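Local coordinates for yeast glycogen phosphorylase (Saccharomyces cerevisiae, PDB 1YGP), which is a carbohydrate phosphorylase of the GT-B clan and binds pyridoxal-5'-phosphate in a pocket of the chain, at residues 228-233 with 255-260; 517-522 with 544-549; 748-753 with 856-861. One frame throughout, in Å; residues are numbered along the deposited sequence.

Contact 1 (228-233 with 255-260)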
ATOM      1  N   ILE A 228     -12.875 -10.474  -9.110  1.00  7.03           N
ATOM      2  CA  ILE A 228     -14.298 -10.694  -9.416  1.00  9.09           C
ATOM      3  C   ILE A 228     -14.947  -9.348  -9.753  1.00  9.05           C
ATOM      4  O   ILE A 228     -14.730  -8.439  -8.955  1.00 16.02           O
ATOM      5  CB  ILE A 228     -15.078 -11.287  -8.196  1.00 11.66           C
ATOM      6  CG1 ILE A 228     -14.381 -12.432  -7.450  1.00  9.56           C
ATOM      7  CG2 ILE A 228     -16.371 -11.805  -8.762  1.00 10.26           C
ATOM      8  CD1 ILE A 228     -14.187 -13.742  -8.231  1.00 19.31           C
ATOM      9  N   PRO A 229     -15.685  -9.070 -10.841  1.00 10.44           N
ATOM     10  CA  PRO A 229     -16.574  -7.894 -10.995  1.00  9.34           C
ATOM     11  C   PRO A 229     -17.859  -7.972 -10.168  1.00 11.65           C
ATOM     12  O   PRO A 229     -18.449  -9.053 -10.024  1.00 17.12           O
ATOM     13  CB  PRO A 229     -16.875  -7.821 -12.468  1.00  6.02           C
ATOM     14  CG  PRO A 229     -15.692  -8.540 -13.083  1.00  7.76           C
ATOM     15  CD  PRO A 229     -15.498  -9.716 -12.132  1.00  6.58           C
ATOM     16  N   VAL A 230     -18.333  -6.856  -9.617  1.00  8.44           N
ATOM     17  CA  VAL A 230     -19.493  -6.809  -8.737  1.00  4.44           C
ATOM     18  C   VAL A 230     -20.275  -5.614  -9.252  1.00  9.12           C
ATOM     19  O   VAL A 230     -19.675  -4.586  -9.573  1.00 14.39           O
ATOM     20  CB  VAL A 230     -19.020  -6.607  -7.273  1.00  2.07           C
ATOM     21  CG1 VAL A 230     -20.188  -6.262  -6.376  1.00  7.28           C
ATOM     22  CG2 VAL A 230     -18.435  -7.898  -6.729  1.00  2.00           C
ATOM     23  N   THR A 231     -21.597  -5.665  -9.276  1.00 11.65           N
ATOM     24  CA  THR A 231     -22.408  -4.662  -9.957  1.00 12.99           C
ATOM     25  C   THR A 231     -23.423  -4.005  -9.050  1.00 14.50           C
ATOM     26  O   THR A 231     -23.996  -4.660  -8.171  1.00 16.88           O
ATOM     27  CB  THR A 231     -23.071  -5.404 -11.148  1.00 12.12           C
ATOM     28  OG1 THR A 231     -22.022  -5.432 -12.093  1.00 14.17           O
ATOM     29  CG2 THR A 231     -24.321  -4.812 -11.746  1.00 12.45           C
ATOM     30  N   PHE A 232     -23.660  -2.723  -9.251  1.00 12.10           N
ATOM     31  CA  PHE A 232     -24.654  -2.058  -8.440  1.00 12.66           C
ATOM     32  C   PHE A 232     -25.547  -1.264  -9.364  1.00 13.87           C
ATOM     33  O   PHE A 232     -25.150  -0.900 -10.483  1.00 12.97           O
ATOM     34  CB  PHE A 232     -24.003  -1.121  -7.450  1.00 10.45           C
ATOM     35  CG  PHE A 232     -23.094  -1.849  -6.476  1.00 12.09           C
ATOM     36  CD1 PHE A 232     -23.646  -2.635  -5.465  1.00  6.87           C
ATOM     37  CD2 PHE A 232     -21.705  -1.726  -6.605  1.00 10.40           C
ATOM     38  CE1 PHE A 232     -22.792  -3.294  -4.587  1.00 11.72           C
ATOM     39  CE2 PHE A 232     -20.866  -2.395  -5.717  1.00  8.93           C
ATOM     40  CZ  PHE A 232     -21.407  -3.180  -4.706  1.00  9.14           C
ATOM     41  N   TYR A 233     -26.766  -1.022  -8.874  1.00 14.34           N
ATOM     42  CA  TYR A 233     -27.803  -0.242  -9.529  1.00 11.40           C
ATOM     43  C   TYR A 233     -28.223  -0.976 -10.782  1.00 13.37           C
ATOM     44  O   TYR A 233     -28.093  -2.202 -10.874  1.00 12.44           O
ATOM     45  CB  TYR A 233     -27.270   1.171  -9.864  1.00  8.48           C
ATOM     46  CG  TYR A 233     -26.779   1.876  -8.613  1.00  9.71           C
ATOM     47  CD1 TYR A 233     -27.693   2.343  -7.675  1.00  7.29           C
ATOM     48  CD2 TYR A 233     -25.408   2.025  -8.388  1.00 11.64           C
ATOM     49  CE1 TYR A 233     -27.247   2.957  -6.511  1.00  6.96           C
ATOM     50  CE2 TYR A 233     -24.953   2.637  -7.223  1.00 10.20           C
ATOM     51  CZ  TYR A 233     -25.887   3.099  -6.300  1.00  9.96           C
ATOM     52  OH  TYR A 233     -25.471   3.750  -5.168  1.00 10.20           O
ATOM     53  N   GLU A 255     -23.098   0.121 -12.235  1.00 21.35           N
ATOM     54  CA  GLU A 255     -21.762   0.425 -11.757  1.00 18.52           C
ATOM     55  C   GLU A 255     -21.100  -0.920 -11.585  1.00 18.30           C
ATOM     56  O   GLU A 255     -21.801  -1.916 -11.332  1.00 22.07           O
ATOM     57  CB  GLU A 255     -21.895   1.154 -10.443  1.00 22.96           C
ATOM     58  CG  GLU A 255     -20.619   1.618  -9.745  1.00 31.65           C
ATOM     59  CD  GLU A 255     -20.883   2.427  -8.475  1.00 37.04           C
ATOM     60  OE1 GLU A 255     -21.815   3.236  -8.484  1.00 41.45           O
ATOM     61  OE2 GLU A 255     -20.166   2.257  -7.481  1.00 36.61           O
ATOM     62  N   ARG A 256     -19.787  -1.012 -11.759  1.00 15.15           N
ATOM     63  CA  ARG A 256     -19.101  -2.278 -11.561  1.00 18.89           C
ATOM     64  C   ARG A 256     -17.839  -1.941 -10.826  1.00 13.59           C
ATOM     65  O   ARG A 256     -17.187  -0.958 -11.173  1.00 17.43           O
ATOM     66  CB  ARG A 256     -18.638  -3.001 -12.826  1.00 25.14           C
ATOM     67  CG  ARG A 256     -19.666  -3.352 -13.913  1.00 36.89           C
ATOM     68  CD  ARG A 256     -19.203  -4.498 -14.828  1.00 43.32           C
ATOM     69  NE  ARG A 256     -17.755  -4.500 -15.033  1.00 50.58           N
ATOM     70  CZ  ARG A 256     -17.097  -5.555 -15.531  1.00 53.70           C
ATOM     71  NH1 ARG A 256     -17.726  -6.680 -15.899  1.00 52.32           N
ATOM     72  NH2 ARG A 256     -15.762  -5.517 -15.561  1.00 53.16           N
ATOM     73  N   VAL A 257     -17.512  -2.701  -9.802  1.00  9.56           N
ATOM     74  CA  VAL A 257     -16.295  -2.498  -9.037  1.00  8.32           C
ATOM     75  C   VAL A 257     -15.568  -3.820  -9.124  1.00 11.72           C
ATOM     76  O   VAL A 257     -16.139  -4.774  -9.690  1.00 17.59           O
ATOM     77  CB  VAL A 257     -16.586  -2.161  -7.570  1.00  2.98           C
ATOM     78  CG1 VAL A 257     -17.146  -0.766  -7.503  1.00  2.00           C
ATOM     79  CG2 VAL A 257     -17.627  -3.097  -6.969  1.00  7.11           C
ATOM     80  N   LEU A 258     -14.342  -3.920  -8.616  1.00  6.39           N
ATOM     81  CA  LEU A 258     -13.631  -5.174  -8.705  1.00  7.43           C
ATOM     82  C   LEU A 258     -13.281  -5.653  -7.336  1.00  9.43           C
ATOM     83  O   LEU A 258     -12.928  -4.823  -6.499  1.00 13.10           O
ATOM     84  CB  LEU A 258     -12.345  -5.057  -9.462  1.00  5.27           C
ATOM     85  CG  LEU A 258     -12.420  -4.875 -10.950  1.00 10.65           C
ATOM     86  CD1 LEU A 258     -11.017  -5.001 -11.491  1.00  9.32           C
ATOM     87  CD2 LEU A 258     -13.273  -5.943 -11.604  1.00 11.76           C
ATOM     88  N   ALA A 259     -13.352  -6.959  -7.102  1.00  9.26           N
ATOM     89  CA  ALA A 259     -13.020  -7.524  -5.814  1.00  8.90           C
ATOM     90  C   ALA A 259     -11.717  -8.268  -6.057  1.00 11.46           C
ATOM     91  O   ALA A 259     -11.640  -9.138  -6.926  1.00 15.70           O
ATOM     92  CB  ALA A 259     -14.093  -8.487  -5.389  1.00  2.00           C
ATOM     93  N   VAL A 260     -10.645  -7.909  -5.374  1.00 10.37           N
ATOM     94  CA  VAL A 260      -9.373  -8.577  -5.537  1.00  7.44           C
ATOM     95  C   VAL A 260      -9.189  -9.291  -4.210  1.00  7.99           C
ATOM     96  O   VAL A 260      -9.408  -8.676  -3.151  1.00  9.19           O
ATOM     97  CB  VAL A 260      -8.303  -7.499  -5.797  1.00  8.32           C
ATOM     98  CG1 VAL A 260      -6.892  -8.059  -5.782  1.00  7.04           C
ATOM     99  CG2 VAL A 260      -8.601  -6.898  -7.159  1.00 12.01           C
TER
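R256 and P229 lie side by side, their side chains running the same way on one face of a two-stranded antiparallel pairing. From R256 CB, 3.8 Å from V230 O, the chain runs on to CG, which comes 3.6 Å from T231 OG1. CD passes the same hydroxyl a little farther off. The chain bends at chi3 (-33°), which places NE. Beyond the bend one face of the guanidinium is turned to P229 CB, which sits toward its rim, 3.7 Å from NH1. L258 adds its CD2 to P229 CG from the same face of the sheet. Within this chain, strands 221-232 and 255-267 are the outermost strand and its neighbour at one margin of the mixed sheet. I228, V230 and F232 each exchange two backbone hydrogen bonds with A259, V257 and E255 in turn. These residues turn their side chains to the other face. There V257 CG2 reaches the edge of the F232 ring, 3.5 Å from CE2, with the two side chains nearly perpendicular. Helix 322-350 packs on this face through K330, F334, A338 and H341. E255 OE1 lies at the edge of the Y233 ring, 3.4 Å from CE2, and forms a salt bridge with R307.

Contact 2 (517-522 with 544-549)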
ATOM      1  N   THR A 517     -10.748 -20.399  21.747  1.00  8.52           N
ATOM      2  CA  THR A 517      -9.622 -21.280  21.525  1.00  6.17           C
ATOM      3  C   THR A 517      -8.627 -21.334  22.697  1.00  6.69           C
ATOM      4  O   THR A 517      -8.105 -20.319  23.198  1.00 11.59           O
ATOM      5  CB  THR A 517      -8.894 -20.875  20.245  1.00  2.00           C
ATOM      6  OG1 THR A 517      -7.813 -21.793  20.204  1.00  2.00           O
ATOM      7  CG2 THR A 517      -8.384 -19.443  20.177  1.00  2.00           C
ATOM      8  N   PRO A 518      -8.261 -22.540  23.124  1.00  4.60           N
ATOM      9  CA  PRO A 518      -7.265 -22.761  24.148  1.00  4.10           C
ATOM     10  C   PRO A 518      -5.889 -22.280  23.757  1.00  3.59           C
ATOM     11  O   PRO A 518      -5.141 -21.799  24.611  1.00  7.86           O
ATOM     12  CB  PRO A 518      -7.303 -24.230  24.391  1.00  5.51           C
ATOM     13  CG  PRO A 518      -8.717 -24.584  24.066  1.00  5.97           C
ATOM     14  CD  PRO A 518      -8.953 -23.781  22.820  1.00  4.11           C
ATOM     15  N   ARG A 519      -5.501 -22.352  22.492  1.00  2.44           N
ATOM     16  CA  ARG A 519      -4.137 -21.977  22.186  1.00  6.03           C
ATOM     17  C   ARG A 519      -3.911 -20.487  22.323  1.00  8.37           C
ATOM     18  O   ARG A 519      -2.856 -20.103  22.824  1.00 13.75           O
ATOM     19  CB  ARG A 519      -3.741 -22.394  20.788  1.00  5.66           C
ATOM     20  CG  ARG A 519      -3.406 -23.872  20.638  1.00 12.28           C
ATOM     21  CD  ARG A 519      -4.617 -24.805  20.673  1.00 13.19           C
ATOM     22  NE  ARG A 519      -5.474 -24.699  19.506  1.00 13.57           N
ATOM     23  CZ  ARG A 519      -6.652 -25.336  19.481  1.00 17.17           C
ATOM     24  NH1 ARG A 519      -7.075 -26.070  20.511  1.00 10.79           N
ATOM     25  NH2 ARG A 519      -7.441 -25.245  18.406  1.00 14.54           N
ATOM     26  N   ARG A 520      -4.823 -19.582  21.957  1.00 10.13           N
ATOM     27  CA  ARG A 520      -4.531 -18.171  22.139  1.00  9.63           C
ATOM     28  C   ARG A 520      -4.889 -17.782  23.556  1.00 11.75           C
ATOM     29  O   ARG A 520      -4.062 -17.214  24.270  1.00 14.32           O
ATOM     30  CB  ARG A 520      -5.315 -17.294  21.188  1.00  6.87           C
ATOM     31  CG  ARG A 520      -4.816 -15.852  21.240  1.00  8.07           C
ATOM     32  CD  ARG A 520      -5.603 -14.906  20.338  1.00  4.70           C
ATOM     33  NE  ARG A 520      -5.270 -15.150  18.944  1.00 15.64           N
ATOM     34  CZ  ARG A 520      -4.240 -14.556  18.341  1.00 13.90           C
ATOM     35  NH1 ARG A 520      -3.451 -13.696  18.981  1.00 17.98           N
ATOM     36  NH2 ARG A 520      -3.998 -14.822  17.066  1.00  9.75           N
ATOM     37  N   TRP A 521      -6.059 -18.174  24.031  1.00 14.03           N
ATOM     38  CA  TRP A 521      -6.473 -17.692  25.322  1.00 15.46           C
ATOM     39  C   TRP A 521      -5.837 -18.368  26.536  1.00 17.95           C
ATOM     40  O   TRP A 521      -5.822 -17.722  27.589  1.00 21.45           O
ATOM     41  CB  TRP A 521      -8.013 -17.732  25.272  1.00  9.21           C
ATOM     42  CG  TRP A 521      -8.447 -16.701  24.219  1.00  7.80           C
ATOM     43  CD1 TRP A 521      -9.110 -17.074  23.072  1.00  8.02           C
ATOM     44  CD2 TRP A 521      -8.168 -15.348  24.236  1.00  4.70           C
ATOM     45  NE1 TRP A 521      -9.240 -15.978  22.359  1.00  2.00           N
ATOM     46  CE2 TRP A 521      -8.698 -14.935  23.005  1.00  3.30           C
ATOM     47  CE3 TRP A 521      -7.551 -14.415  25.076  1.00  2.00           C
ATOM     48  CZ2 TRP A 521      -8.613 -13.600  22.603  1.00  3.91           C
ATOM     49  CZ3 TRP A 521      -7.465 -13.083  24.675  1.00  2.00           C
ATOM     50  CH2 TRP A 521      -7.988 -12.680  23.448  1.00  2.00           C
ATOM     51  N   LEU A 522      -5.239 -19.577  26.451  1.00 15.42           N
ATOM     52  CA  LEU A 522      -4.502 -20.159  27.575  1.00  8.82           C
ATOM     53  C   LEU A 522      -3.008 -20.258  27.277  1.00  9.55           C
ATOM     54  O   LEU A 522      -2.169 -19.750  28.024  1.00  7.82           O
ATOM     55  CB  LEU A 522      -5.029 -21.556  27.913  1.00  5.24           C
ATOM     56  CG  LEU A 522      -4.358 -22.447  28.976  1.00  2.23           C
ATOM     57  CD1 LEU A 522      -4.319 -21.749  30.301  1.00  6.29           C
ATOM     58  CD2 LEU A 522      -5.164 -23.707  29.188  1.00  2.00           C
ATOM     59  N   TYR A 544      -3.474 -31.621  26.482  1.00 21.28           N
ATOM     60  CA  TYR A 544      -4.644 -31.078  27.151  1.00 16.67           C
ATOM     61  C   TYR A 544      -5.254 -29.947  26.318  1.00 19.30           C
ATOM     62  O   TYR A 544      -6.451 -29.687  26.430  1.00 21.03           O
ATOM     63  CB  TYR A 544      -4.250 -30.572  28.561  1.00 10.40           C
ATOM     64  CG  TYR A 544      -3.338 -29.353  28.665  1.00 11.87           C
ATOM     65  CD1 TYR A 544      -1.945 -29.503  28.606  1.00 15.98           C
ATOM     66  CD2 TYR A 544      -3.877 -28.064  28.776  1.00  8.86           C
ATOM     67  CE1 TYR A 544      -1.108 -28.375  28.646  1.00 12.77           C
ATOM     68  CE2 TYR A 544      -3.048 -26.931  28.812  1.00  3.38           C
ATOM     69  CZ  TYR A 544      -1.667 -27.098  28.745  1.00  7.80           C
ATOM     70  OH  TYR A 544      -0.844 -25.993  28.745  1.00  9.04           O
ATOM     71  N   LEU A 545      -4.494 -29.267  25.439  1.00 17.60           N
ATOM     72  CA  LEU A 545      -5.056 -28.200  24.601  1.00 15.36           C
ATOM     73  C   LEU A 545      -5.947 -28.788  23.526  1.00 13.85           C
ATOM     74  O   LEU A 545      -6.914 -28.160  23.122  1.00 16.73           O
ATOM     75  CB  LEU A 545      -3.927 -27.392  23.988  1.00 10.80           C
ATOM     76  CG  LEU A 545      -3.095 -26.688  25.055  1.00 11.47           C
ATOM     77  CD1 LEU A 545      -1.763 -26.241  24.508  1.00  2.00           C
ATOM     78  CD2 LEU A 545      -3.928 -25.537  25.602  1.00 14.43           C
ATOM     79  N   LEU A 546      -5.651 -29.997  23.054  1.00 17.02           N
ATOM     80  CA  LEU A 546      -6.553 -30.698  22.171  1.00 19.90           C
ATOM     81  C   LEU A 546      -7.658 -31.359  22.986  1.00 24.46           C
ATOM     82  O   LEU A 546      -8.821 -31.365  22.561  1.00 26.90           O
ATOM     83  CB  LEU A 546      -5.830 -31.769  21.394  1.00 16.61           C
ATOM     84  CG  LEU A 546      -5.149 -31.417  20.093  1.00 17.56           C
ATOM     85  CD1 LEU A 546      -5.300 -29.953  19.725  1.00 18.34           C
ATOM     86  CD2 LEU A 546      -3.703 -31.748  20.262  1.00 17.36           C
ATOM     87  N   ASP A 547      -7.347 -31.925  24.158  1.00 24.46           N
ATOM     88  CA  ASP A 547      -8.384 -32.534  24.965  1.00 25.91           C
ATOM     89  C   ASP A 547      -8.581 -31.804  26.282  1.00 24.38           C
ATOM     90  O   ASP A 547      -8.102 -32.245  27.330  1.00 22.56           O
ATOM     91  CB  ASP A 547      -8.046 -34.000  25.230  1.00 28.94           C
ATOM     92  CG  ASP A 547      -9.157 -34.762  25.952  1.00 35.04           C
ATOM     93  OD1 ASP A 547     -10.338 -34.402  25.832  1.00 32.66           O
ATOM     94  OD2 ASP A 547      -8.819 -35.726  26.646  1.00 37.47           O
ATOM     95  N   MET A 548      -9.357 -30.716  26.254  1.00 22.21           N
ATOM     96  CA  MET A 548      -9.592 -29.920  27.454  1.00 22.66           C
ATOM     97  C   MET A 548     -10.240 -30.702  28.594  1.00 22.69           C
ATOM     98  O   MET A 548     -10.106 -30.354  29.769  1.00 23.93           O
ATOM     99  CB  MET A 548     -10.478 -28.716  27.146  1.00 22.39           C
ATOM    100  CG  MET A 548      -9.830 -27.592  26.397  1.00 15.93           C
ATOM    101  SD  MET A 548      -8.332 -27.099  27.256  1.00 23.54           S
ATOM    102  CE  MET A 548      -8.782 -25.474  27.766  1.00 21.23           C
ATOM    103  N   ALA A 549     -10.925 -31.801  28.278  1.00 22.07           N
ATOM    104  CA  ALA A 549     -11.537 -32.665  29.274  1.00 21.10           C
ATOM    105  C   ALA A 549     -10.554 -33.154  30.337  1.00 20.84           C
ATOM    106  O   ALA A 549     -10.903 -33.237  31.517  1.00 23.21           O
ATOM    107  CB  ALA A 549     -12.140 -33.875  28.592  1.00 26.42           C
TER
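P518, L522, L545 and M548 form a buried apolar contact between the first turn of helix 518-524 and the loop that joins helix 527-536 to helix 562-584. P518 is the middle of it. Its CB meets L545 CD2 at 3.8 Å, and its CG meets M548 CE at the same distance of 3.8 Å. The M548 chain is bent at chi2 (-53°) and chi3, and its side chain passes the proline ring at a slant. M548 SD is also close, 4.1 Å from P518 CG. One turn on, chi1 of L522 (175°) sets CG anti to the backbone N, and from there CD2 comes to the edge of the Y544 ring, in its plane, 3.9 Å from CE2. The same methyl is 4.2 Å from L545 CD2. At the other flank R519 NH1 lies 3.3 Å from L545 O, near the guanidinium plane. The stronger partners of this guanidinium are D175 and D862, both in salt bridges. T517 is the N-cap of the helix, and its OG1 accepts a weak bond from R519 N. W521 takes no part in this packing and touches pyridoxal-5'-phosphate, so the helix that packs on the loop also lines the cofactor pocket. Helix 165-179 lies against T517, R519, R520 and W521. Helix 527-536 packs on L522 and Y544, and helix 698-704 on W521.

Contact 3 (748-753 with 856-861)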
ATOM      1  N   THR A 748     -21.732 -21.104  35.261  1.00 20.46           N
ATOM      2  CA  THR A 748     -22.186 -21.585  36.558  1.00 18.79           C
ATOM      3  C   THR A 748     -22.509 -23.064  36.548  1.00 16.66           C
ATOM      4  O   THR A 748     -22.056 -23.777  37.439  1.00 14.97           O
ATOM      5  CB  THR A 748     -23.393 -20.756  36.976  1.00 17.51           C
ATOM      6  OG1 THR A 748     -22.887 -19.429  37.110  1.00 24.19           O
ATOM      7  CG2 THR A 748     -24.041 -21.193  38.264  1.00 18.65           C
ATOM      8  N   ARG A 749     -23.240 -23.534  35.547  1.00 15.38           N
ATOM      9  CA  ARG A 749     -23.530 -24.947  35.388  1.00 18.54           C
ATOM     10  C   ARG A 749     -22.236 -25.761  35.412  1.00 23.43           C
ATOM     11  O   ARG A 749     -22.020 -26.547  36.327  1.00 26.95           O
ATOM     12  CB  ARG A 749     -24.248 -25.143  34.066  1.00 19.63           C
ATOM     13  CG  ARG A 749     -24.666 -26.547  33.697  1.00 21.50           C
ATOM     14  CD  ARG A 749     -25.135 -26.541  32.253  1.00 27.13           C
ATOM     15  NE  ARG A 749     -23.997 -26.503  31.346  1.00 35.34           N
ATOM     16  CZ  ARG A 749     -24.107 -26.162  30.056  1.00 35.93           C
ATOM     17  NH1 ARG A 749     -25.280 -25.830  29.518  1.00 36.91           N
ATOM     18  NH2 ARG A 749     -23.016 -26.150  29.290  1.00 36.11           N
ATOM     19  N   GLU A 750     -21.332 -25.512  34.468  1.00 26.29           N
ATOM     20  CA  GLU A 750     -20.077 -26.228  34.336  1.00 22.78           C
ATOM     21  C   GLU A 750     -19.138 -26.144  35.517  1.00 25.63           C
ATOM     22  O   GLU A 750     -18.609 -27.176  35.924  1.00 31.30           O
ATOM     23  CB  GLU A 750     -19.310 -25.726  33.141  1.00 21.23           C
ATOM     24  CG  GLU A 750     -20.007 -26.008  31.837  1.00 25.61           C
ATOM     25  CD  GLU A 750     -20.026 -27.482  31.505  1.00 31.07           C
ATOM     26  OE1 GLU A 750     -18.943 -28.075  31.449  1.00 37.44           O
ATOM     27  OE2 GLU A 750     -21.112 -28.019  31.295  1.00 28.97           O
ATOM     28  N   ILE A 751     -18.853 -24.969  36.089  1.00 26.68           N
ATOM     29  CA  ILE A 751     -17.870 -24.910  37.163  1.00 26.02           C
ATOM     30  C   ILE A 751     -18.503 -24.936  38.544  1.00 26.17           C
ATOM     31  O   ILE A 751     -17.784 -25.050  39.539  1.00 29.98           O
ATOM     32  CB  ILE A 751     -16.963 -23.646  37.053  1.00 24.17           C
ATOM     33  CG1 ILE A 751     -17.739 -22.387  37.349  1.00 24.17           C
ATOM     34  CG2 ILE A 751     -16.368 -23.579  35.650  1.00 20.62           C
ATOM     35  CD1 ILE A 751     -16.777 -21.237  37.671  1.00 32.55           C
ATOM     36  N   GLY A 752     -19.820 -24.822  38.666  1.00 24.97           N
ATOM     37  CA  GLY A 752     -20.472 -24.898  39.961  1.00 24.47           C
ATOM     38  C   GLY A 752     -20.883 -23.545  40.512  1.00 21.53           C
ATOM     39  O   GLY A 752     -20.087 -22.615  40.635  1.00 22.32           O
ATOM     40  N   GLU A 753     -22.117 -23.455  40.984  1.00 21.79           N
ATOM     41  CA  GLU A 753     -22.638 -22.215  41.546  1.00 28.89           C
ATOM     42  C   GLU A 753     -21.793 -21.641  42.679  1.00 32.13           C
ATOM     43  O   GLU A 753     -21.600 -20.433  42.804  1.00 33.78           O
ATOM     44  CB  GLU A 753     -24.067 -22.415  42.086  1.00 27.01           C
ATOM     45  N   VAL A 856     -13.418 -25.497  32.916  1.00 21.07           N
ATOM     46  CA  VAL A 856     -13.663 -24.583  31.809  1.00 16.88           C
ATOM     47  C   VAL A 856     -13.719 -25.293  30.448  1.00 16.73           C
ATOM     48  O   VAL A 856     -14.351 -24.813  29.503  1.00 20.37           O
ATOM     49  CB  VAL A 856     -12.570 -23.501  31.790  1.00 11.90           C
ATOM     50  CG1 VAL A 856     -11.240 -24.029  31.237  1.00 10.85           C
ATOM     51  CG2 VAL A 856     -13.118 -22.341  30.971  1.00 13.62           C
ATOM     52  N   GLY A 857     -13.106 -26.464  30.317  1.00 12.75           N
ATOM     53  CA  GLY A 857     -12.982 -27.186  29.063  1.00  9.11           C
ATOM     54  C   GLY A 857     -14.174 -27.296  28.126  1.00 10.22           C
ATOM     55  O   GLY A 857     -13.958 -27.429  26.925  1.00 14.95           O
ATOM     56  N   PHE A 858     -15.431 -27.269  28.556  1.00 11.27           N
ATOM     57  CA  PHE A 858     -16.539 -27.351  27.613  1.00 10.46           C
ATOM     58  C   PHE A 858     -16.556 -26.120  26.715  1.00 11.96           C
ATOM     59  O   PHE A 858     -17.033 -26.174  25.580  1.00  9.96           O
ATOM     60  CB  PHE A 858     -17.830 -27.442  28.381  1.00  8.70           C
ATOM     61  CG  PHE A 858     -19.119 -27.266  27.590  1.00 10.30           C
ATOM     62  CD1 PHE A 858     -19.704 -28.351  26.937  1.00 10.54           C
ATOM     63  CD2 PHE A 858     -19.755 -26.017  27.576  1.00 15.67           C
ATOM     64  CE1 PHE A 858     -20.925 -28.187  26.282  1.00 10.37           C
ATOM     65  CE2 PHE A 858     -20.976 -25.863  26.915  1.00 15.03           C
ATOM     66  CZ  PHE A 858     -21.561 -26.949  26.271  1.00 13.21           C
ATOM     67  N   PHE A 859     -16.031 -24.995  27.191  1.00  9.17           N
ATOM     68  CA  PHE A 859     -16.059 -23.802  26.384  1.00  9.57           C
ATOM     69  C   PHE A 859     -14.897 -23.774  25.400  1.00  9.13           C
ATOM     70  O   PHE A 859     -14.537 -22.695  24.927  1.00  7.16           O
ATOM     71  CB  PHE A 859     -16.034 -22.578  27.298  1.00 10.24           C
ATOM     72  CG  PHE A 859     -17.159 -22.606  28.308  1.00 10.21           C
ATOM     73  CD1 PHE A 859     -18.489 -22.573  27.874  1.00 15.52           C
ATOM     74  CD2 PHE A 859     -16.854 -22.711  29.667  1.00  9.85           C
ATOM     75  CE1 PHE A 859     -19.522 -22.654  28.814  1.00 17.57           C
ATOM     76  CE2 PHE A 859     -17.896 -22.788  30.595  1.00 14.55           C
ATOM     77  CZ  PHE A 859     -19.227 -22.763  30.171  1.00 13.44           C
ATOM     78  N   SER A 860     -14.273 -24.897  25.038  1.00  3.76           N
ATOM     79  CA  SER A 860     -13.241 -24.860  24.029  1.00  6.63           C
ATOM     80  C   SER A 860     -13.905 -24.758  22.657  1.00  9.01           C
ATOM     81  O   SER A 860     -14.744 -25.595  22.290  1.00  7.64           O
ATOM     82  CB  SER A 860     -12.423 -26.126  24.140  1.00 11.42           C
ATOM     83  OG  SER A 860     -11.401 -26.252  23.158  1.00 17.09           O
ATOM     84  N   SER A 861     -13.522 -23.795  21.814  1.00 11.88           N
ATOM     85  CA  SER A 861     -14.088 -23.657  20.476  1.00 10.95           C
ATOM     86  C   SER A 861     -13.912 -24.914  19.624  1.00 11.76           C
ATOM     87  O   SER A 861     -14.597 -25.033  18.601  1.00  9.22           O
ATOM     88  CB  SER A 861     -13.453 -22.471  19.761  1.00  9.42           C
ATOM     89  OG  SER A 861     -12.028 -22.460  19.861  1.00  6.40           O
TER
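E750 meets two consecutive aromatic residues, F858 and F859, with different parts of its side chain. Its carboxylate goes to F858: OE1 is 3.3 Å from F858 CB, and the carboxylate and ring planes are 25° apart. E750 OE2 lies above one face of that ring, towards its rim. The aliphatic part goes to F859, where E750 CG is 3.7 Å from CZ. The two side chains run antiparallel past one another. R749 comes to F858 as well. Its NH2 is 3.1 Å from F858 CE2, and the guanidinium plane stands 84° from the ring plane. F858 CE2 lies at the guanidinium edge, near its plane. R749 and E750 are also tied to each other. R749 NE gives a hydrogen bond of 3.3 Å to the anti lone pair of E750 OE2, as part of a salt bridge, and a weak one runs from R749 NH2 to the same E750 OE2. In the next shell, R749 NH1 forms a salt bridge with E746. The arginine thus has two carboxylate partners on its own helix, which would be expected to steady its charge.

The contact joins the C-terminal end of helix 743-751 to the short link between helices 842-856 and 861-873. Helix 743-751 follows strand 735-739 and precedes strand 757-759 in the parallel six-stranded sheet, an arrangement consistent with a Rossmann-like domain of the GT-B fold. G857 and F858 form a short 3-10 segment, and F859 N bonds to V856 O. Farther out, R863 makes a cation-pi contact with F858, and its NE donates to F858 O. F859 also touches E746 and I747 of its partner helix and M727 of helix 724-730. F859 and S861 bond through their backbones to I516.

Along the chain the three contacts follow one another, each closing before the next opens. Contact 1 pairs two strands at the margin of the nine-stranded mixed sheet. Its centre is about 41 Å from that of contact 2 and about 46 Å from that of contact 3, on the opposite side of the chain's centre. Contacts 2 and 3 are neighbours, with centres about 13 Å apart, and they touch. M548 and P518 pack on G857 and S860, and T517 N lies 3.1 Å from S861 OG. The link 856-861 is thus shared ground between helices 518-524 and 743-751. This continuous packing lies near the pyridoxal-5'-phosphate pocket, which W521 of contact 2 helps to line.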